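Local coordinates for hypothetical protein Atu0240 (Agrobacterium tumefaciens str. C58, PDB 2GAX) that is of unknown function but belongs to the DUF2000 family, whose placement in the PTH2 clan suggests a fold related to that of peptidyl-tRNA hydrolase 2, at residues 9-14 against 111-116. Residues are numbered along the deposited sequence; the frame is centred on the assembly and turned at random.
Sequences ILRDDL and KVVGMA
Three backbone hydrogen bonds tie the antiparallel strands 4-11 and 112-120. Ile9 and Met115 form a hydrogen-bonded pair: Ile9 N lies almost on the C=O axis of Met115, 2.7 Å from its O, with a nearly straight N-H...O (177°), and Met115 N returns to Ile9 O. Arg11 N reaches Val113 O at 2.8 Å from above the carbonyl plane. On the face that carries Ile9 and selenomethionine Met115, the two side chains lie side by side, Ile9 CD1 4.2 Å from Met115 CE, and helix 65-77 covers them through Leu68 and Ile71. Arg11 CB lies 3.7 Å from Val113 O; CG, anti to the backbone N (chi1 -159°), extends the chain; CD passes 3.7 Å from Val112 O. A bend at chi3 (71°) then lays the guanidinium against Val113, whose CG1 sits over one face, 3.5 Å from NH1. NE bonds to the syn lone pair of Asp13 OD1 at 2.7 Å, near the guanidinium plane, and NH1 has a salt bridge to Glu87, so two carboxylates hold the group and probably limit its rotation. Leu14, the last residue of the type I turn 11-14, crosses Val113 at about a right angle, CD2 3.9 Å from Val113 CB. Val113 and Gly114 together face Tyr85 on the other neighbouring strand, a classic beta bulge at the start of strand 112-120, within the five-stranded mixed sheet of this DUF2000 family protein.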
loop_
_atom_site.group_PDB
_atom_site.type_symbol
_atom_site.label_atom_id
_atom_site.label_comp_id
_atom_site.label_asym_id
_atom_site.label_seq_id
_atom_site.Cartn_x
_atom_site.Cartn_y
_atom_site.Cartn_z
ATOM N N ILE A 9 -4.968 -0.392 -0.626
ATOM C CA ILE A 9 -6.066 -1.184 -1.200
ATOM C C ILE A 9 -5.708 -2.674 -1.263
ATOM O O ILE A 9 -4.755 -3.081 -1.939
ATOM C CB ILE A 9 -6.521 -0.706 -2.626
ATOM C CG1 ILE A 9 -6.636 0.810 -2.727
ATOM C CG2 ILE A 9 -7.866 -1.340 -3.020
ATOM C CD1 ILE A 9 -5.391 1.517 -3.288
ATOM N N LEU A 10 -6.507 -3.484 -0.573
ATOM C CA LEU A 10 -6.268 -4.916 -0.455
ATOM C C LEU A 10 -7.276 -5.720 -1.257
ATOM O O LEU A 10 -8.391 -5.267 -1.497
ATOM C CB LEU A 10 -6.343 -5.323 1.022
ATOM C CG LEU A 10 -5.349 -4.570 1.920
ATOM C CD1 LEU A 10 -5.655 -4.807 3.386
ATOM C CD2 LEU A 10 -3.886 -4.934 1.585
ATOM N N ARG A 11 -6.882 -6.907 -1.696
ATOM C CA ARG A 11 -7.839 -7.788 -2.364
ATOM C C ARG A 11 -8.730 -8.384 -1.271
ATOM O O ARG A 11 -8.218 -8.923 -0.293
ATOM C CB ARG A 11 -7.124 -8.875 -3.175
ATOM C CG ARG A 11 -8.018 -9.474 -4.274
ATOM C CD ARG A 11 -7.278 -10.509 -5.091
ATOM N NE ARG A 11 -7.018 -11.741 -4.342
ATOM C CZ ARG A 11 -6.168 -12.685 -4.737
ATOM N NH1 ARG A 11 -5.486 -12.542 -5.863
ATOM N NH2 ARG A 11 -5.981 -13.773 -4.007
ATOM N N ASP A 12 -10.055 -8.284 -1.418
ATOM C CA ASP A 12 -10.940 -8.558 -0.270
ATOM C C ASP A 12 -10.935 -10.013 0.185
ATOM O O ASP A 12 -11.222 -10.299 1.348
ATOM C CB ASP A 12 -12.374 -8.060 -0.495
ATOM C CG ASP A 12 -13.140 -7.856 0.823
ATOM O OD1 ASP A 12 -12.504 -7.660 1.901
ATOM O OD2 ASP A 12 -14.397 -7.885 0.778
ATOM N N ASP A 13 -10.580 -10.929 -0.709
ATOM C CA ASP A 13 -10.650 -12.361 -0.374
ATOM C C ASP A 13 -9.469 -12.922 0.429
ATOM O O ASP A 13 -9.455 -14.106 0.775
ATOM C CB ASP A 13 -10.942 -13.196 -1.625
ATOM C CG ASP A 13 -9.813 -13.162 -2.635
ATOM O OD1 ASP A 13 -8.903 -12.323 -2.503
ATOM O OD2 ASP A 13 -9.848 -13.977 -3.579
ATOM N N LEU A 14 -8.492 -12.075 0.746
ATOM C CA LEU A 14 -7.330 -12.501 1.541
ATOM C C LEU A 14 -7.735 -12.857 2.972
ATOM O O LEU A 14 -8.640 -12.236 3.534
ATOM C CB LEU A 14 -6.295 -11.382 1.607
ATOM C CG LEU A 14 -5.580 -10.883 0.350
ATOM C CD1 LEU A 14 -4.684 -9.713 0.729
ATOM C CD2 LEU A 14 -4.745 -11.967 -0.327
ATOM N N LYS A 111 -1.647 -10.841 -10.525
ATOM C CA LYS A 111 -2.702 -11.030 -9.531
ATOM C C LYS A 111 -2.340 -10.171 -8.326
ATOM O O LYS A 111 -1.764 -10.653 -7.367
ATOM C CB LYS A 111 -2.850 -12.501 -9.135
ATOM C CG LYS A 111 -3.296 -13.401 -10.267
ATOM C CD LYS A 111 -3.021 -14.874 -9.945
ATOM C CE LYS A 111 -3.912 -15.793 -10.772
ATOM N NZ LYS A 111 -3.182 -17.020 -11.221
ATOM N N VAL A 112 -2.626 -8.875 -8.421
ATOM C CA VAL A 112 -2.337 -7.959 -7.328
ATOM C C VAL A 112 -3.202 -8.303 -6.132
ATOM O O VAL A 112 -4.417 -8.484 -6.261
ATOM C CB VAL A 112 -2.556 -6.489 -7.704
ATOM C CG1 VAL A 112 -2.201 -5.581 -6.527
ATOM C CG2 VAL A 112 -1.693 -6.122 -8.907
ATOM N N VAL A 113 -2.556 -8.414 -4.975
ATOM C CA VAL A 113 -3.271 -8.618 -3.719
ATOM C C VAL A 113 -3.287 -7.363 -2.840
ATOM O O VAL A 113 -4.064 -7.266 -1.894
ATOM C CB VAL A 113 -2.763 -9.866 -2.965
ATOM C CG1 VAL A 113 -2.956 -11.112 -3.846
ATOM C CG2 VAL A 113 -1.284 -9.720 -2.566
ATOM N N GLY A 114 -2.446 -6.387 -3.167
ATOM C CA GLY A 114 -2.456 -5.120 -2.438
ATOM C C GLY A 114 -1.655 -4.060 -3.152
ATOM O O GLY A 114 -0.725 -4.374 -3.884
HETATM N N MSE A 115 -2.039 -2.809 -2.929
HETATM C CA MSE A 115 -1.318 -1.645 -3.428
HETATM C C MSE A 115 -1.472 -0.515 -2.427
HETATM O O MSE A 115 -2.508 -0.396 -1.765
HETATM C CB MSE A 115 -1.864 -1.198 -4.782
HETATM C CG MSE A 115 -1.067 -0.074 -5.443
HETATM SE SE MSE A 115 -1.881 0.499 -7.156
HETATM C CE MSE A 115 -2.842 2.087 -6.547
ATOM N N ALA A 116 -0.440 0.305 -2.301
ATOM C CA ALA A 116 -0.545 1.527 -1.523
ATOM C C ALA A 116 0.037 2.638 -2.326
ATOM O O ALA A 116 0.994 2.441 -3.076
ATOM C CB ALA A 116 0.203 1.431 -0.202
#